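PDB 5EGF: TqaA, which belongs to a fungal nonribosomal peptide synthetase, whose C-terminal condensation-like domain, the part in this crystal, probably closes the finished peptide into a ring. Local coordinates for residues L384-Q389 with V432-E437; T268-V273 with L462-S467. The protein carries 2 engineered substitutions. All coordinates share one frame; numbering follows the deposited sequence.

Contact 1 (L384-Q389 with V432-E437). With C8E ((hydroxyethyloxy)tri(ethyloxy)octane), chain B; EDO (1,2-ethanediol), chain Y.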
ATOM      1  N   LEU C 384       0.167 -35.034  -1.650  1.00 40.82           N
ATOM      2  CA  LEU C 384      -0.141 -35.026  -0.224  1.00 39.71           C
ATOM      3  C   LEU C 384      -0.203 -33.544   0.200  1.00 40.33           C
ATOM      4  O   LEU C 384       0.659 -32.736  -0.193  1.00 40.15           O
ATOM      5  CB  LEU C 384       0.917 -35.777   0.580  1.00 40.12           C
ATOM      6  CG  LEU C 384       1.109 -37.286   0.398  1.00 41.13           C
ATOM      7  CD1 LEU C 384       2.358 -37.728   1.167  1.00 35.71           C
ATOM      8  CD2 LEU C 384      -0.136 -38.086   0.843  1.00 39.15           C
ATOM      9  N   SER C 385      -1.243 -33.179   0.948  1.00 38.45           N
ATOM     10  CA  SER C 385      -1.496 -31.783   1.245  1.00 40.98           C
ATOM     11  C   SER C 385      -1.098 -31.413   2.680  1.00 40.48           C
ATOM     12  O   SER C 385      -0.857 -30.240   2.970  1.00 37.50           O
ATOM     13  CB  SER C 385      -2.955 -31.428   0.953  1.00 42.28           C
ATOM     14  OG  SER C 385      -3.834 -32.052   1.873  1.00 42.85           O
ATOM     15  N   LEU C 386      -1.037 -32.416   3.558  1.00 33.14           N
ATOM     16  CA  LEU C 386      -0.501 -32.263   4.904  1.00 30.67           C
ATOM     17  C   LEU C 386       0.549 -33.348   5.168  1.00 33.87           C
ATOM     18  O   LEU C 386       0.256 -34.553   5.051  1.00 37.30           O
ATOM     19  CB  LEU C 386      -1.610 -32.356   5.945  1.00 28.96           C
ATOM     20  CG  LEU C 386      -1.237 -32.208   7.427  1.00 35.68           C
ATOM     21  CD1 LEU C 386      -0.670 -30.815   7.694  1.00 32.36           C
ATOM     22  CD2 LEU C 386      -2.438 -32.491   8.347  1.00 30.44           C
ATOM     23  N   ILE C 387       1.767 -32.926   5.520  1.00 34.26           N
ATOM     24  CA  ILE C 387       2.851 -33.870   5.807  1.00 33.57           C
ATOM     25  C   ILE C 387       3.424 -33.680   7.205  1.00 35.17           C
ATOM     26  O   ILE C 387       4.026 -32.654   7.496  1.00 34.81           O
ATOM     27  CB  ILE C 387       4.014 -33.771   4.760  1.00 32.82           C
ATOM     28  CG1 ILE C 387       3.486 -33.929   3.341  1.00 34.98           C
ATOM     29  CG2 ILE C 387       5.113 -34.794   5.029  1.00 34.99           C
ATOM     30  CD1 ILE C 387       4.595 -34.023   2.272  1.00 37.15           C
ATOM     31  N   VAL C 388       3.266 -34.696   8.049  1.00 32.74           N
ATOM     32  CA  VAL C 388       3.840 -34.708   9.388  1.00 31.01           C
ATOM     33  C   VAL C 388       5.210 -35.371   9.431  1.00 35.90           C
ATOM     34  O   VAL C 388       5.354 -36.540   9.076  1.00 39.32           O
ATOM     35  CB  VAL C 388       2.945 -35.480  10.356  1.00 34.12           C
ATOM     36  CG1 VAL C 388       3.568 -35.502  11.747  1.00 33.79           C
ATOM     37  CG2 VAL C 388       1.554 -34.855  10.398  1.00 35.17           C
ATOM     38  N   GLN C 389       6.220 -34.642   9.893  1.00 39.42           N
ATOM     39  CA  GLN C 389       7.550 -35.227  10.032  1.00 35.99           C
ATOM     40  C   GLN C 389       8.110 -35.072  11.445  1.00 36.68           C
ATOM     41  O   GLN C 389       8.440 -33.978  11.861  1.00 35.91           O
ATOM     42  CB  GLN C 389       8.507 -34.617   9.002  1.00 30.67           C
ATOM     43  CG  GLN C 389       9.921 -35.233   8.968  1.00 33.16           C
ATOM     44  CD  GLN C 389      10.772 -34.688   7.834  1.00 34.09           C
ATOM     45  OE1 GLN C 389      11.925 -34.310   8.034  1.00 38.20           O
ATOM     46  NE2 GLN C 389      10.201 -34.624   6.643  1.00 30.56           N
ATOM     47  N   VAL C 432       1.276 -28.355   3.428  1.00 34.76           N
ATOM     48  CA  VAL C 432       1.602 -27.861   4.754  1.00 34.36           C
ATOM     49  C   VAL C 432       2.473 -28.912   5.433  1.00 34.37           C
ATOM     50  O   VAL C 432       2.099 -30.108   5.456  1.00 34.54           O
ATOM     51  CB  VAL C 432       0.317 -27.698   5.604  1.00 33.60           C
ATOM     52  CG1 VAL C 432       0.662 -27.364   7.050  1.00 27.24           C
ATOM     53  CG2 VAL C 432      -0.622 -26.676   4.982  1.00 31.27           C
ATOM     54  N   TRP C 433       3.608 -28.481   5.983  1.00 26.01           N
ATOM     55  CA  TRP C 433       4.466 -29.374   6.758  1.00 28.95           C
ATOM     56  C   TRP C 433       4.272 -29.085   8.234  1.00 33.83           C
ATOM     57  O   TRP C 433       4.105 -27.915   8.640  1.00 32.09           O
ATOM     58  CB  TRP C 433       5.945 -29.168   6.409  1.00 28.16           C
ATOM     59  CG  TRP C 433       6.295 -29.473   4.948  1.00 25.80           C
ATOM     60  CD1 TRP C 433       6.093 -28.662   3.864  1.00 25.50           C
ATOM     61  CD2 TRP C 433       6.887 -30.673   4.442  1.00 24.65           C
ATOM     62  NE1 TRP C 433       6.521 -29.283   2.717  1.00 29.13           N
ATOM     63  CE2 TRP C 433       7.001 -30.530   3.044  1.00 27.67           C
ATOM     64  CE3 TRP C 433       7.292 -31.880   5.035  1.00 26.00           C
ATOM     65  CZ2 TRP C 433       7.537 -31.541   2.224  1.00 24.31           C
ATOM     66  CZ3 TRP C 433       7.824 -32.875   4.224  1.00 27.52           C
ATOM     67  CH2 TRP C 433       7.950 -32.688   2.831  1.00 24.12           C
ATOM     68  N   ILE C 434       4.298 -30.151   9.029  1.00 34.47           N
ATOM     69  CA  ILE C 434       4.376 -30.050  10.479  1.00 32.45           C
ATOM     70  C   ILE C 434       5.591 -30.842  10.942  1.00 36.29           C
ATOM     71  O   ILE C 434       5.629 -32.065  10.788  1.00 37.97           O
ATOM     72  CB  ILE C 434       3.140 -30.631  11.158  1.00 35.66           C
ATOM     73  CG1 ILE C 434       1.889 -29.901  10.677  1.00 33.68           C
ATOM     74  CG2 ILE C 434       3.268 -30.556  12.670  1.00 39.24           C
ATOM     75  CD1 ILE C 434       0.555 -30.496  11.215  1.00 34.01           C
ATOM     76  N   PHE C 435       6.584 -30.151  11.507  1.00 36.11           N
ATOM     77  CA  PHE C 435       7.783 -30.804  12.016  1.00 34.96           C
ATOM     78  C   PHE C 435       7.779 -30.731  13.512  1.00 36.53           C
ATOM     79  O   PHE C 435       7.610 -29.660  14.070  1.00 40.14           O
ATOM     80  CB  PHE C 435       9.059 -30.102  11.545  1.00 36.10           C
ATOM     81  CG  PHE C 435       9.236 -30.078  10.063  1.00 38.45           C
ATOM     82  CD1 PHE C 435       9.830 -31.139   9.402  1.00 35.30           C
ATOM     83  CD2 PHE C 435       8.833 -28.973   9.328  1.00 35.41           C
ATOM     84  CE1 PHE C 435      10.002 -31.099   8.014  1.00 37.25           C
ATOM     85  CE2 PHE C 435       8.981 -28.935   7.967  1.00 29.66           C
ATOM     86  CZ  PHE C 435       9.576 -29.985   7.303  1.00 33.44           C
ATOM     87  N   THR C 436       8.020 -31.852  14.170  1.00 39.89           N
ATOM     88  CA  THR C 436       8.224 -31.851  15.606  1.00 39.10           C
ATOM     89  C   THR C 436       9.704 -32.081  15.895  1.00 43.23           C
ATOM     90  O   THR C 436      10.376 -32.821  15.177  1.00 42.47           O
ATOM     91  CB  THR C 436       7.338 -32.901  16.268  1.00 40.86           C
ATOM     92  OG1 THR C 436       7.321 -34.068  15.452  1.00 44.11           O
ATOM     93  CG2 THR C 436       5.905 -32.395  16.350  1.00 46.99           C
ATOM     94  N   GLU C 437      10.229 -31.404  16.911  1.00 40.08           N
ATOM     95  CA  GLU C 437      11.658 -31.446  17.185  1.00 44.16           C
ATOM     96  C   GLU C 437      11.895 -31.628  18.663  1.00 44.64           C
ATOM     97  O   GLU C 437      11.672 -30.700  19.436  1.00 47.80           O
ATOM     98  CB  GLU C 437      12.314 -30.146  16.706  1.00 43.99           C
ATOM     99  CG  GLU C 437      13.726 -30.275  16.240  1.00 46.62           C
ATOM    100  CD  GLU C 437      14.217 -29.001  15.562  1.00 53.68           C
ATOM    101  OE1 GLU C 437      14.477 -27.992  16.272  1.00 47.70           O
ATOM    102  OE2 GLU C 437      14.329 -29.010  14.310  1.00 51.53           O
TER
HETATM  103  C1  C8E B 509     -16.567 -23.909   0.680  1.00 42.77           C
HETATM  104  C2  C8E B 509     -15.859 -24.672   1.790  1.00 42.77           C
HETATM  105  C3  C8E B 509     -14.724 -25.524   1.257  1.00 42.77           C
HETATM  106  C4  C8E B 509     -14.996 -26.968   1.624  1.00 42.77           C
HETATM  107  C5  C8E B 509     -14.124 -27.347   2.805  1.00 42.77           C
HETATM  108  C6  C8E B 509     -12.703 -27.535   2.321  1.00 42.77           C
HETATM  109  C7  C8E B 509     -11.791 -27.894   3.478  1.00 42.77           C
HETATM  110  C8  C8E B 509     -10.623 -28.677   2.913  1.00 42.77           C
HETATM  111  O9  C8E B 509     -10.368 -29.844   3.662  1.00 42.77           O
HETATM  112  C10 C8E B 509      -9.137 -29.713   4.348  1.00 42.77           C
HETATM  113  C11 C8E B 509      -8.139 -30.809   3.998  1.00 42.77           C
HETATM  114  O12 C8E B 509      -6.934 -30.199   3.558  1.00 42.77           O
HETATM  115  C13 C8E B 509      -5.875 -30.237   4.487  1.00 42.77           C
HETATM  116  C14 C8E B 509      -4.724 -29.328   4.038  1.00 42.77           C
HETATM  117  O15 C8E B 509      -5.178 -28.002   3.834  1.00 42.77           O
HETATM  118  C16 C8E B 509      -4.353 -26.970   4.340  1.00 42.77           C
HETATM  119  C17 C8E B 509      -5.008 -25.622   4.032  1.00 42.77           C
HETATM  120  O18 C8E B 509      -5.540 -24.986   5.175  1.00 42.77           O
HETATM  121  C19 C8E B 509      -6.250 -23.834   4.771  1.00 42.77           C
HETATM  122  C20 C8E B 509      -7.673 -23.683   5.333  1.00 42.77           C
HETATM  123  O21 C8E B 509      -8.111 -24.792   6.087  1.00 42.77           O
HETATM  124  C1  EDO Y 502      -2.992 -35.273   3.358  1.00 59.05           C
HETATM  125  O1  EDO Y 502      -2.942 -35.103   1.941  1.00 59.05           O
HETATM  126  C2  EDO Y 502      -4.081 -34.378   3.956  1.00 59.05           C
HETATM  127  O2  EDO Y 502      -5.356 -34.693   3.379  1.00 59.05           O
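The carbonyl oxygen Val432 O is gripped by two donors from 384-389: Ile387 N at 2.8 Å, almost straight along the C=O axis, and, more weakly, the CA-H of Leu386. This pattern repeats as Ile434 O takes Gln389 N, also at 2.8 Å, while Ser385 O, Ile387 O and Gln389 O accept from Val432, Ile434 and Thr436. The result is a regular parallel beta pairing in the interior of a mixed sheet, with the strand axes only 13° apart.

Side chains sort onto two faces. On one, Leu386 CD1 meets Ile434 CD1 at 3.7 Å and also touches Val432 CG1; these branched aliphatics suit a greasy face that packs on helix 283-299, Leu386 against Leu295. On the other, Ile387 lies alongside Trp433. With CG1 anti to its carbonyl carbon (chi1 -54°) and the chain extended beyond, Ile387 CD1 settles over the face of the six-membered ring of Trp433, 3.9 Å from the centroid, a CH-pi contact, while Ile387 CG2 presses on Trp433 CZ3 at 3.4 Å. Phe426 and Phe330 add edge-to-face contacts to Trp433, and its NE1 is bonded to Glu431.

Gln389 runs beside Phe435, Gln389 CD lying 3.7 Å from Phe435 CE1 near the ring plane, with the amide turned 83° to that ring. Cut back to an alanine, the side chain would lose its amide and would probably leave a gap beside CE1 of Phe435, with only CB still near the ring. Ser385 N binds a 1,2-ethanediol oxygen where the pairing begins.

Gln389 lies about 7 Å, side chain to side chain, from the phosphopantetheine-binding Asn392, and may help shape the surroundings of that site. The chemistry is divided: backbone polar atoms satisfy one another within the sheet, while its faces carry mainly aliphatic and aromatic groups.

Contact 2 (T268-V273 with L462-S467); sequences TFKGIV and LANNIS
Ser467 OG sits between two side chains of the facing strand, 3.1 Å from Lys270 CG and 3.1 Å from Ile272 CG2. Both are apolar carbons, and no hydrogen bond crosses between 268-273 and 462-467. The Ser467 torsion, chi1 -100°, departs from the usual staggered values, consistent with tight packing. Next to it Lys270 CB rests against Ala463 CB at 4.1 Å, the small methyl letting the strand come close to the helix.

Lys270 crosses Asn464 at about a right angle. Its chain bends at chi2 (103°), which brings the methylene Lys270 CD to 3.0 Å from Asn464 OD1; the amide oxygen thus meets the aliphatic stem of the lysine and not its ammonium.

Behind this first shell, alternation along the strand turns the CB atoms of Thr268, Lys270 and Ile272 toward the helix, while backbone bonds to Val445 and Leu443 hold Lys270 and Ile272 in the sheet. Ile272 also reaches Ile470 and Thr471. Away from the strand, Ile466 packs on helix 283-299, and Leu462 and Asn465 meet Phe245 of a second subunit.

Strand and helix axes run 24° apart with 7.8 Å between them. Across this gap side-chain oxygens pack on aliphatic carbons, and the bond of Thr268 OG1 to Gln456 NE2 adds a polar tie between this edge strand and the start of the helix.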
ATOM      1  N   THR C 268       6.495 -21.247  11.520  1.00 39.49           N
ATOM      2  CA  THR C 268       5.852 -20.887  12.785  1.00 41.44           C
ATOM      3  C   THR C 268       6.131 -21.959  13.853  1.00 40.86           C
ATOM      4  O   THR C 268       5.997 -23.169  13.591  1.00 38.44           O
ATOM      5  CB  THR C 268       4.335 -20.691  12.586  1.00 39.71           C
ATOM      6  OG1 THR C 268       4.108 -19.847  11.448  1.00 40.46           O
ATOM      7  CG2 THR C 268       3.719 -20.055  13.798  1.00 38.42           C
ATOM      8  N   PHE C 269       6.519 -21.517  15.047  1.00 46.40           N
ATOM      9  CA  PHE C 269       6.998 -22.412  16.097  1.00 47.51           C
ATOM     10  C   PHE C 269       6.175 -22.265  17.375  1.00 50.86           C
ATOM     11  O   PHE C 269       5.681 -21.182  17.686  1.00 53.64           O
ATOM     12  CB  PHE C 269       8.456 -22.088  16.431  1.00 50.68           C
ATOM     13  CG  PHE C 269       9.390 -22.101  15.234  1.00 53.03           C
ATOM     14  CD1 PHE C 269       9.511 -20.989  14.401  1.00 54.21           C
ATOM     15  CD2 PHE C 269      10.166 -23.214  14.966  1.00 51.65           C
ATOM     16  CE1 PHE C 269      10.382 -20.999  13.310  1.00 51.14           C
ATOM     17  CE2 PHE C 269      11.032 -23.243  13.885  1.00 51.40           C
ATOM     18  CZ  PHE C 269      11.145 -22.136  13.051  1.00 57.37           C
ATOM     19  N   LYS C 270       6.034 -23.365  18.109  1.00 44.46           N
ATOM     20  CA  LYS C 270       5.447 -23.373  19.444  1.00 42.43           C
ATOM     21  C   LYS C 270       6.118 -24.479  20.235  1.00 45.94           C
ATOM     22  O   LYS C 270       6.002 -25.644  19.882  1.00 51.17           O
ATOM     23  CB  LYS C 270       3.961 -23.668  19.391  1.00 45.52           C
ATOM     24  CG  LYS C 270       3.399 -24.086  20.742  1.00 48.66           C
ATOM     25  CD  LYS C 270       2.643 -22.939  21.376  1.00 45.27           C
ATOM     26  CE  LYS C 270       2.251 -23.229  22.823  1.00 54.30           C
ATOM     27  NZ  LYS C 270       2.827 -22.198  23.740  1.00 53.37           N
ATOM     28  N   GLY C 271       6.835 -24.125  21.292  1.00 46.96           N
ATOM     29  CA  GLY C 271       7.462 -25.125  22.133  1.00 43.47           C
ATOM     30  C   GLY C 271       6.577 -25.496  23.307  1.00 49.29           C
ATOM     31  O   GLY C 271       5.918 -24.642  23.908  1.00 49.72           O
ATOM     32  N   ILE C 272       6.551 -26.783  23.633  1.00 41.53           N
ATOM     33  CA  ILE C 272       5.836 -27.235  24.804  1.00 40.01           C
ATOM     34  C   ILE C 272       6.781 -28.088  25.650  1.00 40.46           C
ATOM     35  O   ILE C 272       7.815 -28.559  25.167  1.00 39.99           O
ATOM     36  CB  ILE C 272       4.602 -28.080  24.404  1.00 41.12           C
ATOM     37  CG1 ILE C 272       5.038 -29.293  23.568  1.00 41.43           C
ATOM     38  CG2 ILE C 272       3.598 -27.255  23.608  1.00 35.92           C
ATOM     39  CD1 ILE C 272       3.924 -30.360  23.371  1.00 41.94           C
ATOM     40  N   VAL C 273       6.429 -28.284  26.914  1.00 44.05           N
ATOM     41  CA  VAL C 273       7.186 -29.178  27.778  1.00 44.40           C
ATOM     42  C   VAL C 273       7.316 -30.579  27.143  1.00 46.74           C
ATOM     43  O   VAL C 273       6.339 -31.120  26.621  1.00 45.87           O
ATOM     44  CB  VAL C 273       6.505 -29.260  29.147  1.00 45.44           C
ATOM     45  CG1 VAL C 273       7.108 -30.358  30.019  1.00 40.27           C
ATOM     46  CG2 VAL C 273       6.591 -27.915  29.822  1.00 47.48           C
ATOM     47  N   LEU C 462      -2.690 -23.481  14.165  1.00 36.26           N
ATOM     48  CA  LEU C 462      -2.337 -24.881  13.897  1.00 37.67           C
ATOM     49  C   LEU C 462      -1.291 -25.413  14.874  1.00 38.40           C
ATOM     50  O   LEU C 462      -1.489 -26.462  15.501  1.00 35.37           O
ATOM     51  CB  LEU C 462      -1.791 -25.051  12.474  1.00 34.84           C
ATOM     52  CG  LEU C 462      -1.454 -26.475  12.022  1.00 35.57           C
ATOM     53  CD1 LEU C 462      -2.616 -27.426  12.364  1.00 33.35           C
ATOM     54  CD2 LEU C 462      -1.122 -26.528  10.517  1.00 34.31           C
ATOM     55  N   ALA C 463      -0.177 -24.684  14.984  1.00 36.58           N
ATOM     56  CA  ALA C 463       0.930 -25.039  15.875  1.00 35.67           C
ATOM     57  C   ALA C 463       0.486 -25.118  17.323  1.00 38.38           C
ATOM     58  O   ALA C 463       0.869 -26.039  18.049  1.00 39.40           O
ATOM     59  CB  ALA C 463       2.053 -24.040  15.743  1.00 37.12           C
ATOM     60  N   ASN C 464      -0.301 -24.136  17.755  1.00 34.81           N
ATOM     61  CA  ASN C 464      -0.811 -24.156  19.105  1.00 36.22           C
ATOM     62  C   ASN C 464      -1.775 -25.323  19.346  1.00 37.31           C
ATOM     63  O   ASN C 464      -1.654 -26.024  20.344  1.00 34.81           O
ATOM     64  CB  ASN C 464      -1.492 -22.831  19.435  1.00 43.13           C
ATOM     65  CG  ASN C 464      -0.501 -21.683  19.602  1.00 43.83           C
ATOM     66  OD1 ASN C 464       0.699 -21.819  19.357  1.00 49.62           O
ATOM     67  ND2 ASN C 464      -1.011 -20.541  20.005  1.00 39.05           N
ATOM     68  N   ASN C 465      -2.733 -25.518  18.441  1.00 47.08           N
ATOM     69  CA  ASN C 465      -3.708 -26.592  18.603  1.00 45.90           C
ATOM     70  C   ASN C 465      -3.039 -27.952  18.659  1.00 47.48           C
ATOM     71  O   ASN C 465      -3.340 -28.754  19.550  1.00 44.96           O
ATOM     72  CB  ASN C 465      -4.758 -26.568  17.494  1.00 44.16           C
ATOM     73  CG  ASN C 465      -5.797 -25.496  17.706  1.00 50.12           C
ATOM     74  OD1 ASN C 465      -5.978 -25.005  18.823  1.00 54.47           O
ATOM     75  ND2 ASN C 465      -6.493 -25.127  16.639  1.00 49.72           N
ATOM     76  N   ILE C 466      -2.125 -28.206  17.719  1.00 41.18           N
ATOM     77  CA  ILE C 466      -1.429 -29.481  17.699  1.00 37.91           C
ATOM     78  C   ILE C 466      -0.620 -29.636  18.984  1.00 40.35           C
ATOM     79  O   ILE C 466      -0.585 -30.727  19.566  1.00 39.58           O
ATOM     80  CB  ILE C 466      -0.470 -29.637  16.482  1.00 36.29           C
ATOM     81  CG1 ILE C 466      -1.196 -29.504  15.144  1.00 36.19           C
ATOM     82  CG2 ILE C 466       0.250 -30.947  16.551  1.00 38.33           C
ATOM     83  CD1 ILE C 466      -2.232 -30.545  14.913  1.00 38.64           C
ATOM     84  N   SER C 467       0.044 -28.554  19.408  1.00 42.92           N
ATOM     85  CA  SER C 467       0.749 -28.508  20.706  1.00 41.43           C
ATOM     86  C   SER C 467      -0.133 -28.897  21.912  1.00 44.91           C
ATOM     87  O   SER C 467       0.226 -29.758  22.709  1.00 47.94           O
ATOM     88  CB  SER C 467       1.314 -27.106  20.956  1.00 44.94           C
ATOM     89  OG  SER C 467       2.688 -27.061  20.648  1.00 56.84           O
TER

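How the contacts relate
Both contacts involve one six-stranded mixed sheet of the condensation-like domain, their centres about 13 Å apart. Contact 1 joins neighbouring inner strands, 386-390 and 432-438; strand 443-450 follows antiparallel, and strand 265-272 of contact 2 closes that edge within the chain. Along the sequence contact 1 is nested within the span closed by contact 2, whose helix 456-475 comes after the last strand and lies back over the sheet. That helix packs on the face carrying Val432, where Val432 CG1 meets Leu462 CD2 at 4.0 Å. Gln389, on the other face, is the part of contact 1 near the phosphopantetheine site; contact 2 lies away from it.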